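Local coordinates for lectin 2 (Agrocybe aegerita, PDB 4TQJ), which binds glycans that end in a non-reducing N-acetylglucosamine, as a fungal lectin with the fold of a seven-bladed beta-propeller, at residues Thr57-Leu62 and Phe77-Val82; Val22-Asp27 and Lys45-Asn50; Glu114-Tyr119 and Phe134-Val139; Asp73-Gly78 and Arg118-Ile123. The protein carries 1 engineered substitution. All coordinates share one frame; numbering follows the deposited sequence.

How the contacts relate
The contacts lie in three successive blades of the propeller. Contacts 1 and 3 are equivalent places in neighbouring blades, each joining the first strand to the hairpin between the second and third; their centres are 13 Å apart. Contact 4 packs these blades on each other: it shares Phe-77 and Gly-78 with contact 1, and Arg-118 and Tyr-119 with contact 3. Its centre is 10 Å from that of contact 1, and water 1 belongs to both. Contact 2 belongs to the blade before, where C-terminal strand 395-399 pairs with strand 20-25; Phe-47 O receives a probable hydrogen bond from Arg-61 NH1 of contact 1 (2.9 Å). Contacts 2 and 3 do not touch, their nearest atoms being about 12 Å apart.

Contact 1: residues Thr57-Leu62 and Phe77-Val82; sequences TKHVRL and FGNAGV
Val-60 and Phe-77 form an antiparallel hydrogen-bonded pair, their CA atoms 4.9 Å apart, where strand 60-64 begins and strand 73-77 runs into the hairpin that leads to strand 82-85. The two bonds of the pair are unequal: Phe-77 N to Val-60 O is short and nearly straight (2.7 Å, 174°), whereas Val-60 N to Phe-77 O is weak at 3.3 Å. Both side chains leave the sheet on the same face and lie side by side, with Val-60 CG1 3.7 Å from Phe-77 CD2. Leu-62 CD1 approaches the same ring obliquely, at CE2.

Beyond the pair, the histidine carries the contact. In His-59 CG is anti to the carbonyl carbon (chi1 -47°), and the ring's CD2-NE2 edge meets Gly-78 and Asn-79 of the hairpin. CD2 rests 3.6 Å from Gly-78 CA, and NE2 gives its hydrogen to Asn-79 OD1 at 2.9 Å. This acceptor lies close to the ring plane, but the nitrogen stands well above the plane of the asparagine carbonyl, 57° out of it. Lys-58 CB covers the centre of one imidazole face, while its CE lies 3.5 Å from Asn-79 OD1. Water 1 lies between Lys-58 O and Gly-78 O.

At its other nitrogen, ND1, the imidazole is hydrogen-bonded to Leu-55 N. One nitrogen thus accepts and the other donates, a pattern consistent with a neutral ring protonated on NE2, whose position is fixed from both ends between the hairpin tip and the loop leading into the first strand of the blade.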
loop_
_atom_site.group_PDB
_atom_site.type_symbol
_atom_site.label_atom_id
_atom_site.label_comp_id
_atom_site.label_asym_id
_atom_site.label_seq_id
_atom_site.Cartn_x
_atom_site.Cartn_y
_atom_site.Cartn_z
ATOM N N THR A 57 -12.338 15.104 24.728
ATOM C CA THR A 57 -11.940 15.644 26.027
ATOM C C THR A 57 -11.460 14.561 26.981
ATOM O O THR A 57 -10.827 14.867 27.985
ATOM C CB THR A 57 -13.073 16.422 26.717
ATOM O OG1 THR A 57 -14.204 15.565 26.878
ATOM C CG2 THR A 57 -13.473 17.630 25.896
ATOM N N LYS A 58 -11.756 13.300 26.677
ATOM C CA LYS A 58 -11.436 12.212 27.599
ATOM C C LYS A 58 -10.619 11.079 26.986
ATOM O O LYS A 58 -10.005 10.302 27.707
ATOM C CB LYS A 58 -12.718 11.611 28.189
ATOM C CG LYS A 58 -13.527 12.569 29.046
ATOM C CD LYS A 58 -14.806 11.907 29.582
ATOM C CE LYS A 58 -14.504 10.613 30.331
ATOM N NZ LYS A 58 -15.647 10.152 31.182
ATOM N N HIS A 59 -10.628 10.975 25.660
ATOM C CA HIS A 59 -10.036 9.825 25.002
ATOM C C HIS A 59 -9.019 10.207 23.940
ATOM O O HIS A 59 -9.000 11.337 23.458
ATOM C CB HIS A 59 -11.126 8.940 24.401
ATOM C CG HIS A 59 -12.259 8.674 25.339
ATOM N ND1 HIS A 59 -13.540 9.137 25.112
ATOM C CD2 HIS A 59 -12.304 8.015 26.522
ATOM C CE1 HIS A 59 -14.322 8.768 26.109
ATOM N NE2 HIS A 59 -13.599 8.083 26.977
ATOM N N VAL A 60 -8.191 9.233 23.585
ATOM C CA VAL A 60 -7.139 9.387 22.594
ATOM C C VAL A 60 -7.378 8.368 21.486
ATOM O O VAL A 60 -7.570 7.170 21.758
ATOM C CB VAL A 60 -5.745 9.172 23.250
ATOM C CG1 VAL A 60 -4.637 9.154 22.215
ATOM C CG2 VAL A 60 -5.490 10.258 24.272
ATOM N N ARG A 61 -7.385 8.833 20.237
ATOM C CA ARG A 61 -7.637 7.939 19.104
ATOM C C ARG A 61 -6.560 8.044 18.019
ATOM O O ARG A 61 -6.335 9.123 17.457
ATOM C CB ARG A 61 -9.030 8.215 18.530
ATOM C CG ARG A 61 -10.158 7.659 19.402
ATOM C CD ARG A 61 -11.511 8.247 19.027
ATOM N NE ARG A 61 -11.666 9.623 19.509
ATOM C CZ ARG A 61 -12.734 10.377 19.279
ATOM N NH1 ARG A 61 -13.747 9.884 18.573
ATOM N NH2 ARG A 61 -12.787 11.619 19.748
ATOM N N LEU A 62 -5.904 6.916 17.729
ATOM C CA LEU A 62 -4.721 6.902 16.877
ATOM C C LEU A 62 -4.728 5.738 15.885
ATOM O O LEU A 62 -5.665 4.947 15.863
ATOM C CB LEU A 62 -3.455 6.838 17.741
ATOM C CG LEU A 62 -3.239 7.967 18.772
ATOM C CD1 LEU A 62 -2.131 7.605 19.744
ATOM C CD2 LEU A 62 -2.966 9.310 18.102
ATOM N N PHE A 77 -7.767 4.955 23.231
ATOM C CA PHE A 77 -7.550 4.957 24.674
ATOM C C PHE A 77 -8.857 5.398 25.307
ATOM O O PHE A 77 -9.123 6.593 25.412
ATOM C CB PHE A 77 -6.401 5.904 25.063
ATOM C CG PHE A 77 -5.050 5.451 24.580
ATOM C CD1 PHE A 77 -4.159 4.829 25.448
ATOM C CD2 PHE A 77 -4.670 5.633 23.257
ATOM C CE1 PHE A 77 -2.912 4.407 25.010
ATOM C CE2 PHE A 77 -3.426 5.204 22.803
ATOM C CZ PHE A 77 -2.548 4.585 23.688
ATOM N N GLY A 78 -9.680 4.423 25.697
ATOM C CA GLY A 78 -10.998 4.684 26.249
ATOM C C GLY A 78 -10.988 4.905 27.747
ATOM O O GLY A 78 -9.984 5.339 28.305
ATOM N N ASN A 79 -12.114 4.615 28.398
ATOM C CA ASN A 79 -12.233 4.789 29.848
ATOM C C ASN A 79 -11.561 3.655 30.617
ATOM O O ASN A 79 -10.780 3.891 31.536
ATOM C CB ASN A 79 -13.705 4.892 30.259
ATOM C CG ASN A 79 -14.370 6.154 29.748
ATOM O OD1 ASN A 79 -13.765 7.227 29.734
ATOM N ND2 ASN A 79 -15.620 6.033 29.319
ATOM N N ALA A 80 -11.853 2.422 30.221
ATOM C CA ALA A 80 -11.407 1.250 30.972
ATOM C C ALA A 80 -10.092 0.678 30.456
ATOM O O ALA A 80 -9.538 -0.248 31.043
ATOM C CB ALA A 80 -12.487 0.173 30.969
ATOM N N GLY A 81 -9.597 1.223 29.351
ATOM C CA GLY A 81 -8.334 0.768 28.804
ATOM C C GLY A 81 -8.190 1.058 27.326
ATOM O O GLY A 81 -8.818 1.972 26.791
ATOM N N VAL A 82 -7.362 0.261 26.668
ATOM C CA VAL A 82 -7.052 0.457 25.267
ATOM C C VAL A 82 -7.750 -0.586 24.415
ATOM O O VAL A 82 -7.690 -1.780 24.711
ATOM C CB VAL A 82 -5.535 0.383 25.044
ATOM C CG1 VAL A 82 -5.195 0.642 23.593
ATOM C CG2 VAL A 82 -4.829 1.376 25.978
HETATM O O HOH W 1 -8.693 7.941 28.184
#

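Contact 2: residues Val22-Asp27 and Lys45-Asn50; sequences VGFGLD and KNFAQN
The blade that closes the propeller ring supplies this contact: strand 20-25, paired on one side with the C-terminal strand 395-399, reaches its hairpin turn at Leu-26 and Asp-27, and there meets the loop 45-50 that leaves the outermost strand for the next blade. Phe-24 and Phe-47 meet at the inner end. Phe-47 takes up left-handed backbone angles (59/32°) as part of a G1 beta bulge with Ala-48; its carbonyl O lies at the edge of the Phe-24 ring, 3.5 Å from Phe-24 CD1. Phe-47 CB is also at that edge, in the ring plane, 3.7 Å from the same CD1.

Farther along, the methyl of Ala-48 sits close to two successive carbonyls of the turn, with CB 3.2 Å from Gly-25 O and 3.4 Å from Leu-26 O. The direct polar link is Asn-50 N to Leu-26 O, 2.7 Å long, with the donor in the carbonyl plane. Leu-26 CD2 and Gln-49 CB pack alongside each other at 3.8 Å. Two waters add bridges: water 2 accepts from Gln-49 N and lies 2.8 Å from Gly-25 O, and water 3 joins Asn-50 O to Asp-27 OD1, weakly at the latter.

Both phenylalanines also touch Ile-74 of the following blade. The inner half of the contact is mostly aromatic, with the carbonyl of Phe-47 satisfied by Arg-61 NH1 of that blade; toward the exposed Asp-27 and Asn-50 the polar links are one backbone bond and two water bridges.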
loop_
_atom_site.group_PDB
_atom_site.type_symbol
_atom_site.label_atom_id
_atom_site.label_comp_id
_atom_site.label_asym_id
_atom_site.label_seq_id
_atom_site.Cartn_x
_atom_site.Cartn_y
_atom_site.Cartn_z
ATOM N N VAL A 22 -7.455 9.128 7.665
ATOM C CA VAL A 22 -8.198 8.367 8.663
ATOM C C VAL A 22 -8.984 9.360 9.503
ATOM O O VAL A 22 -8.408 10.251 10.134
ATOM C CB VAL A 22 -7.274 7.490 9.521
ATOM C CG1 VAL A 22 -8.032 6.862 10.688
ATOM C CG2 VAL A 22 -6.608 6.420 8.656
ATOM N N GLY A 23 -10.305 9.237 9.464
ATOM C CA GLY A 23 -11.162 10.130 10.206
ATOM C C GLY A 23 -11.937 9.405 11.286
ATOM O O GLY A 23 -12.581 8.384 11.019
ATOM N N PHE A 24 -11.867 9.908 12.513
ATOM C CA PHE A 24 -12.783 9.456 13.546
ATOM C C PHE A 24 -13.991 10.377 13.498
ATOM O O PHE A 24 -14.022 11.408 14.158
ATOM C CB PHE A 24 -12.122 9.482 14.919
ATOM C CG PHE A 24 -10.994 8.501 15.053
ATOM C CD1 PHE A 24 -11.221 7.223 15.555
ATOM C CD2 PHE A 24 -9.718 8.842 14.638
ATOM C CE1 PHE A 24 -10.180 6.309 15.672
ATOM C CE2 PHE A 24 -8.672 7.943 14.747
ATOM C CZ PHE A 24 -8.899 6.673 15.262
ATOM N N GLY A 25 -14.964 10.015 12.670
ATOM C CA GLY A 25 -16.123 10.857 12.440
ATOM C C GLY A 25 -17.152 10.672 13.539
ATOM O O GLY A 25 -16.904 9.966 14.522
ATOM N N LEU A 26 -18.313 11.298 13.372
ATOM C CA LEU A 26 -19.361 11.242 14.387
ATOM C C LEU A 26 -19.954 9.840 14.534
ATOM O O LEU A 26 -20.370 9.452 15.621
ATOM C CB LEU A 26 -20.472 12.231 14.041
ATOM C CG LEU A 26 -20.041 13.693 13.997
ATOM C CD1 LEU A 26 -21.175 14.576 13.430
ATOM C CD2 LEU A 26 -19.577 14.161 15.387
ATOM N N ASP A 27 -19.987 9.085 13.440
ATOM C CA ASP A 27 -20.672 7.794 13.441
ATOM C C ASP A 27 -19.708 6.616 13.346
ATOM O O ASP A 27 -20.128 5.461 13.206
ATOM C CB ASP A 27 -21.701 7.723 12.308
ATOM C CG ASP A 27 -22.723 8.865 12.353
ATOM O OD1 ASP A 27 -23.108 9.319 13.451
ATOM O OD2 ASP A 27 -23.155 9.295 11.271
ATOM N N LYS A 45 -17.881 0.904 13.238
ATOM C CA LYS A 45 -18.920 1.650 13.941
ATOM C C LYS A 45 -18.595 1.740 15.421
ATOM O O LYS A 45 -19.248 1.115 16.263
ATOM C CB LYS A 45 -20.294 1.003 13.733
ATOM C CG LYS A 45 -20.850 1.201 12.326
ATOM C CD LYS A 45 -22.128 0.401 12.096
ATOM C CE LYS A 45 -22.811 0.807 10.791
ATOM N NZ LYS A 45 -21.904 0.720 9.614
ATOM N N ASN A 46 -17.569 2.518 15.730
ATOM C CA ASN A 46 -17.106 2.680 17.089
ATOM C C ASN A 46 -16.041 3.785 17.092
ATOM O O ASN A 46 -15.802 4.399 16.061
ATOM C CB ASN A 46 -16.551 1.352 17.610
ATOM C CG ASN A 46 -16.717 1.199 19.117
ATOM O OD1 ASN A 46 -16.473 2.134 19.877
ATOM N ND2 ASN A 46 -17.142 0.014 19.553
ATOM N N PHE A 47 -15.425 4.050 18.239
ATOM C CA PHE A 47 -14.405 5.094 18.324
ATOM C C PHE A 47 -14.938 6.468 17.919
ATOM O O PHE A 47 -14.197 7.291 17.399
ATOM C CB PHE A 47 -13.225 4.752 17.418
ATOM C CG PHE A 47 -12.538 3.476 17.778
ATOM C CD1 PHE A 47 -11.715 3.411 18.893
ATOM C CD2 PHE A 47 -12.696 2.339 16.996
ATOM C CE1 PHE A 47 -11.062 2.229 19.226
ATOM C CE2 PHE A 47 -12.054 1.160 17.326
ATOM C CZ PHE A 47 -11.234 1.106 18.440
ATOM N N ALA A 48 -16.215 6.722 18.175
ATOM C CA ALA A 48 -16.862 7.911 17.636
ATOM C C ALA A 48 -17.756 8.641 18.643
ATOM O O ALA A 48 -18.206 8.057 19.633
ATOM C CB ALA A 48 -17.660 7.538 16.389
ATOM N N GLN A 49 -18.005 9.921 18.370
ATOM C CA GLN A 49 -18.877 10.757 19.187
ATOM C C GLN A 49 -20.230 10.081 19.390
ATOM O O GLN A 49 -20.776 10.065 20.494
ATOM C CB GLN A 49 -19.102 12.108 18.492
ATOM C CG GLN A 49 -19.949 13.093 19.286
ATOM C CD GLN A 49 -19.183 13.728 20.430
ATOM O OE1 GLN A 49 -17.961 13.623 20.508
ATOM N NE2 GLN A 49 -19.900 14.401 21.320
ATOM N N ASN A 50 -20.767 9.520 18.312
ATOM C CA ASN A 50 -22.084 8.895 18.356
ATOM C C ASN A 50 -22.054 7.387 18.148
ATOM O O ASN A 50 -23.060 6.791 17.775
ATOM C CB ASN A 50 -23.023 9.564 17.354
ATOM C CG ASN A 50 -23.146 11.049 17.593
ATOM O OD1 ASN A 50 -23.195 11.494 18.740
ATOM N ND2 ASN A 50 -23.180 11.832 16.513
HETATM O O HOH W 2 -15.894 11.244 16.839
HETATM O O HOH W 3 -24.173 6.483 14.891
#

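Contact 3: residues Glu114-Tyr119 and Phe134-Val139; sequences EKHLRY and FGEKGV
His-116 and Glu-136 meet ring edge to carboxylate within one blade of the beta-propeller, at the end where strand 117-121 pairs with strand 130-134. The imidazole and carboxylate planes stand 71° apart. NE2 nevertheless points straight at the acid: His-116 NE2 to Glu-136 OE1 is 3.1 Å with an angle of 172° at the hydrogen, and the oxygen lies in the ring plane and is met nearly along its C-O axis. Glu-136 gets there with CG anti to the backbone N (chi1 -161°) and a bend at chi2. The same carboxylate takes a long salt bridge from Lys-115, whose CB covers the centre of one imidazole face. ND1 of the histidine is hydrogen-bonded to Arg-112 N, so both ring nitrogens are engaged.

Leu-117 and Phe-134 form an antiparallel hydrogen-bonded pair, with Phe-134 N 2.7 Å from Leu-117 O, and the Phe-134 ring meets Tyr-119, two residues farther along the first strand. The two rings are inclined to each other, centroids 5.9 Å apart; Tyr-119 CE2 touches Phe-134 CE2 at 3.7 Å, Tyr-119 CD2 lies at the edge of the phenylalanine in its plane, and the tyrosine hydroxyl bonds to Arg-174 O in the next blade. Water 4 lies 2.8 Å from Lys-115 O and 3.0 Å from Phe-134 O, the carbonyl that also accepts Leu-117 N, a donor tilted out of its plane.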
loop_
_atom_site.group_PDB
_atom_site.type_symbol
_atom_site.label_atom_id
_atom_site.label_comp_id
_atom_site.label_asym_id
_atom_site.label_seq_id
_atom_site.Cartn_x
_atom_site.Cartn_y
_atom_site.Cartn_z
ATOM N N GLU A 114 -5.747 16.528 29.744
ATOM C CA GLU A 114 -5.220 17.809 30.244
ATOM C C GLU A 114 -3.859 17.715 30.956
ATOM O O GLU A 114 -3.228 18.738 31.240
ATOM C CB GLU A 114 -6.223 18.447 31.212
ATOM C CG GLU A 114 -7.618 18.651 30.636
ATOM C CD GLU A 114 -8.540 17.442 30.819
ATOM O OE1 GLU A 114 -8.077 16.361 31.257
ATOM O OE2 GLU A 114 -9.748 17.578 30.524
ATOM N N LYS A 115 -3.423 16.500 31.272
ATOM C CA LYS A 115 -2.225 16.315 32.091
ATOM C C LYS A 115 -1.194 15.386 31.439
ATOM O O LYS A 115 0.009 15.532 31.647
ATOM C CB LYS A 115 -2.607 15.748 33.465
ATOM C CG LYS A 115 -3.715 16.527 34.186
ATOM C CD LYS A 115 -4.065 15.882 35.531
ATOM C CE LYS A 115 -2.917 15.998 36.523
ATOM N NZ LYS A 115 -3.223 15.399 37.876
ATOM N N HIS A 116 -1.676 14.429 30.654
ATOM C CA HIS A 116 -0.830 13.356 30.165
ATOM C C HIS A 116 -0.780 13.257 28.638
ATOM O O HIS A 116 -1.641 13.789 27.932
ATOM C CB HIS A 116 -1.303 12.030 30.760
ATOM C CG HIS A 116 -1.610 12.107 32.222
ATOM N ND1 HIS A 116 -2.885 11.962 32.724
ATOM C CD2 HIS A 116 -0.807 12.331 33.288
ATOM C CE1 HIS A 116 -2.854 12.086 34.038
ATOM N NE2 HIS A 116 -1.605 12.308 34.404
ATOM N N LEU A 117 0.247 12.566 28.153
ATOM C CA LEU A 117 0.389 12.235 26.738
ATOM C C LEU A 117 0.436 10.727 26.597
ATOM O O LEU A 117 1.114 10.064 27.369
ATOM C CB LEU A 117 1.696 12.809 26.185
ATOM C CG LEU A 117 1.815 14.330 26.274
ATOM C CD1 LEU A 117 3.269 14.783 26.124
ATOM C CD2 LEU A 117 0.918 14.959 25.221
ATOM N N ARG A 118 -0.264 10.196 25.599
ATOM C CA ARG A 118 -0.206 8.779 25.273
ATOM C C ARG A 118 0.142 8.601 23.804
ATOM O O ARG A 118 -0.524 9.154 22.939
ATOM C CB ARG A 118 -1.536 8.092 25.619
ATOM C CG ARG A 118 -1.666 7.766 27.112
ATOM C CD ARG A 118 -3.124 7.600 27.574
ATOM N NE ARG A 118 -3.862 8.859 27.564
ATOM C CZ ARG A 118 -5.150 8.974 27.878
ATOM N NH1 ARG A 118 -5.838 7.907 28.249
ATOM N NH2 ARG A 118 -5.750 10.159 27.837
ATOM N N TYR A 119 1.192 7.831 23.539
ATOM C CA TYR A 119 1.695 7.597 22.184
ATOM C C TYR A 119 1.785 6.108 21.910
ATOM O O TYR A 119 1.810 5.296 22.836
ATOM C CB TYR A 119 3.114 8.140 22.042
ATOM C CG TYR A 119 3.292 9.641 22.153
ATOM C CD1 TYR A 119 2.367 10.525 21.621
ATOM C CD2 TYR A 119 4.421 10.168 22.766
ATOM C CE1 TYR A 119 2.558 11.910 21.723
ATOM C CE2 TYR A 119 4.620 11.532 22.863
ATOM C CZ TYR A 119 3.690 12.398 22.349
ATOM O OH TYR A 119 3.911 13.758 22.436
ATOM N N PHE A 134 3.157 9.350 28.926
ATOM C CA PHE A 134 3.798 10.292 29.836
ATOM C C PHE A 134 2.786 10.616 30.921
ATOM O O PHE A 134 1.948 11.498 30.756
ATOM C CB PHE A 134 4.240 11.550 29.086
ATOM C CG PHE A 134 5.430 11.325 28.170
ATOM C CD1 PHE A 134 6.726 11.537 28.629
ATOM C CD2 PHE A 134 5.254 10.888 26.862
ATOM C CE1 PHE A 134 7.832 11.319 27.794
ATOM C CE2 PHE A 134 6.359 10.671 26.020
ATOM C CZ PHE A 134 7.638 10.889 26.484
ATOM N N GLY A 135 2.862 9.872 32.021
ATOM C CA GLY A 135 1.849 9.940 33.057
ATOM C C GLY A 135 2.225 10.766 34.275
ATOM O O GLY A 135 2.951 11.756 34.172
ATOM N N GLU A 136 1.725 10.349 35.434
ATOM C CA GLU A 136 1.911 11.116 36.654
ATOM C C GLU A 136 3.326 10.951 37.185
ATOM O O GLU A 136 4.074 11.931 37.300
ATOM C CB GLU A 136 0.857 10.715 37.697
ATOM C CG GLU A 136 0.645 11.728 38.804
ATOM C CD GLU A 136 -0.190 12.935 38.391
ATOM O OE1 GLU A 136 -0.754 12.959 37.269
ATOM O OE2 GLU A 136 -0.281 13.879 39.208
ATOM N N LYS A 137 3.715 9.715 37.473
ATOM C CA LYS A 137 5.008 9.446 38.090
ATOM C C LYS A 137 6.145 9.320 37.076
ATOM O O LYS A 137 7.296 9.101 37.438
ATOM C CB LYS A 137 4.938 8.177 38.949
ATOM C CG LYS A 137 3.920 8.208 40.075
ATOM C CD LYS A 137 4.046 6.926 40.909
ATOM C CE LYS A 137 2.775 6.608 41.699
ATOM N NZ LYS A 137 2.459 7.632 42.732
ATOM N N GLY A 138 5.826 9.440 35.798
ATOM C CA GLY A 138 6.855 9.369 34.787
ATOM C C GLY A 138 6.379 8.712 33.519
ATOM O O GLY A 138 5.207 8.796 33.175
ATOM N N VAL A 139 7.306 8.077 32.811
ATOM C CA VAL A 139 7.005 7.434 31.539
ATOM C C VAL A 139 6.619 5.992 31.791
ATOM O O VAL A 139 7.433 5.207 32.267
ATOM C CB VAL A 139 8.228 7.422 30.621
ATOM C CG1 VAL A 139 7.892 6.771 29.274
ATOM C CG2 VAL A 139 8.759 8.826 30.442
HETATM O O HOH W 4 2.361 14.149 32.127
#

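Contact 4: residues Asp73-Gly78 and Arg118-Ile123; sequences DIVGFG and RYLADI
Phe-77 presents one ring face to Arg-118, whose aliphatic chain lies across it. Arg-118 CB is 4.1 Å from the ring centroid and 14° off the normal, a CH-pi contact displaced somewhat toward the rim. Farther along the chain, Arg-118 CD closes to 3.6 Å on Phe-77 CD1. The two side chains slide past each other in opposite directions, so the guanidinium ends up beside the root of the phenylalanine, with NH1 3.8 Å from Phe-77 CB and the guanidinium plane 62° from that of the ring. Its charged end is turned to polar partners instead: NH1 donates to Phe-104 O and to water 1 at 2.9 Å, and that water lies next to Gly-78 O.

Leu-120 divides its two methyls. CD2 approaches Phe-77 CZ obliquely at 4.0 Å. CD1 meets Val-75 tip to tip, 3.6 Å from its CB and about as near to both CG1 and CG2, as though seated on the fork of the valine. No hydrogen bond joins the two segments, and every residue that touches is buried.

The packing is of sheet on sheet between adjacent propeller blades. The axes of strand segments 73-77 and 118-121 come within 9.5 Å and run roughly antiparallel, at 152°, with side chains rather than backbone filling the gap. Around them, Val-60 of strand 60-64 and Val-82 of strand 82-85 flank Phe-77 in its own blade, and Ile-131 of strand 130-134 touches both Phe-77 and Leu-120 from the next.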
loop_
_atom_site.group_PDB
_atom_site.type_symbol
_atom_site.label_atom_id
_atom_site.label_comp_id
_atom_site.label_asym_id
_atom_site.label_seq_id
_atom_site.Cartn_x
_atom_site.Cartn_y
_atom_site.Cartn_z
ATOM N N ASP A 73 -3.575 -0.343 12.473
ATOM C CA ASP A 73 -4.772 -0.692 13.204
ATOM C C ASP A 73 -5.308 0.535 13.902
ATOM O O ASP A 73 -4.548 1.472 14.175
ATOM C CB ASP A 73 -4.431 -1.736 14.261
ATOM C CG ASP A 73 -3.663 -2.899 13.686
ATOM O OD1 ASP A 73 -4.173 -3.516 12.732
ATOM O OD2 ASP A 73 -2.546 -3.178 14.175
ATOM N N ILE A 74 -6.604 0.519 14.198
ATOM C CA ILE A 74 -7.238 1.584 14.959
ATOM C C ILE A 74 -7.010 1.347 16.431
ATOM O O ILE A 74 -7.279 0.259 16.936
ATOM C CB ILE A 74 -8.752 1.606 14.737
ATOM C CG1 ILE A 74 -9.076 1.604 13.245
ATOM C CG2 ILE A 74 -9.370 2.806 15.434
ATOM C CD1 ILE A 74 -8.567 2.794 12.520
ATOM N N VAL A 75 -6.515 2.367 17.129
ATOM C CA VAL A 75 -6.270 2.250 18.554
ATOM C C VAL A 75 -6.958 3.388 19.301
ATOM O O VAL A 75 -6.795 4.560 18.953
ATOM C CB VAL A 75 -4.770 2.284 18.876
ATOM C CG1 VAL A 75 -4.556 2.039 20.355
ATOM C CG2 VAL A 75 -3.998 1.273 18.026
ATOM N N GLY A 76 -7.743 3.035 20.313
ATOM C CA GLY A 76 -8.445 4.011 21.114
ATOM C C GLY A 76 -8.116 3.849 22.579
ATOM O O GLY A 76 -8.158 2.735 23.111
ATOM N N PHE A 77 -7.767 4.955 23.231
ATOM C CA PHE A 77 -7.550 4.957 24.674
ATOM C C PHE A 77 -8.857 5.398 25.307
ATOM O O PHE A 77 -9.123 6.593 25.412
ATOM C CB PHE A 77 -6.401 5.904 25.063
ATOM C CG PHE A 77 -5.050 5.451 24.580
ATOM C CD1 PHE A 77 -4.159 4.829 25.448
ATOM C CD2 PHE A 77 -4.670 5.633 23.257
ATOM C CE1 PHE A 77 -2.912 4.407 25.010
ATOM C CE2 PHE A 77 -3.426 5.204 22.803
ATOM C CZ PHE A 77 -2.548 4.585 23.688
ATOM N N GLY A 78 -9.680 4.423 25.697
ATOM C CA GLY A 78 -10.998 4.684 26.249
ATOM C C GLY A 78 -10.988 4.905 27.747
ATOM O O GLY A 78 -9.984 5.339 28.305
ATOM N N ARG A 118 -0.264 10.196 25.599
ATOM C CA ARG A 118 -0.206 8.779 25.273
ATOM C C ARG A 118 0.142 8.601 23.804
ATOM O O ARG A 118 -0.524 9.154 22.939
ATOM C CB ARG A 118 -1.536 8.092 25.619
ATOM C CG ARG A 118 -1.666 7.766 27.112
ATOM C CD ARG A 118 -3.124 7.600 27.574
ATOM N NE ARG A 118 -3.862 8.859 27.564
ATOM C CZ ARG A 118 -5.150 8.974 27.878
ATOM N NH1 ARG A 118 -5.838 7.907 28.249
ATOM N NH2 ARG A 118 -5.750 10.159 27.837
ATOM N N TYR A 119 1.192 7.831 23.539
ATOM C CA TYR A 119 1.695 7.597 22.184
ATOM C C TYR A 119 1.785 6.108 21.910
ATOM O O TYR A 119 1.810 5.296 22.836
ATOM C CB TYR A 119 3.114 8.140 22.042
ATOM C CG TYR A 119 3.292 9.641 22.153
ATOM C CD1 TYR A 119 2.367 10.525 21.621
ATOM C CD2 TYR A 119 4.421 10.168 22.766
ATOM C CE1 TYR A 119 2.558 11.910 21.723
ATOM C CE2 TYR A 119 4.620 11.532 22.863
ATOM C CZ TYR A 119 3.690 12.398 22.349
ATOM O OH TYR A 119 3.911 13.758 22.436
ATOM N N LEU A 120 1.862 5.761 20.632
ATOM C CA LEU A 120 2.155 4.396 20.205
ATOM C C LEU A 120 3.417 4.417 19.367
ATOM O O LEU A 120 3.511 5.177 18.406
ATOM C CB LEU A 120 1.003 3.844 19.370
ATOM C CG LEU A 120 -0.305 3.741 20.145
ATOM C CD1 LEU A 120 -1.515 3.712 19.206
ATOM C CD2 LEU A 120 -0.272 2.541 21.081
ATOM N N ALA A 121 4.387 3.583 19.727
ATOM C CA ALA A 121 5.693 3.625 19.075
ATOM C C ALA A 121 6.471 2.319 19.246
ATOM O O ALA A 121 6.431 1.693 20.299
ATOM C CB ALA A 121 6.510 4.800 19.621
ATOM N N ASP A 122 7.189 1.935 18.199
ATOM C CA ASP A 122 8.048 0.755 18.218
ATOM C C ASP A 122 9.386 1.102 18.853
ATOM O O ASP A 122 10.407 1.152 18.180
ATOM C CB ASP A 122 8.254 0.254 16.792
ATOM C CG ASP A 122 9.058 -1.038 16.724
ATOM O OD1 ASP A 122 9.307 -1.667 17.778
ATOM O OD2 ASP A 122 9.424 -1.421 15.596
ATOM N N ILE A 123 9.372 1.356 20.154
ATOM C CA ILE A 123 10.571 1.814 20.849
ATOM C C ILE A 123 11.631 0.726 20.991
ATOM O O ILE A 123 12.785 1.019 21.305
ATOM C CB ILE A 123 10.229 2.394 22.224
ATOM C CG1 ILE A 123 9.278 1.474 22.964
ATOM C CG2 ILE A 123 9.552 3.764 22.086
ATOM C CD1 ILE A 123 8.724 2.104 24.208
HETATM O O HOH W 1 -8.693 7.941 28.184
#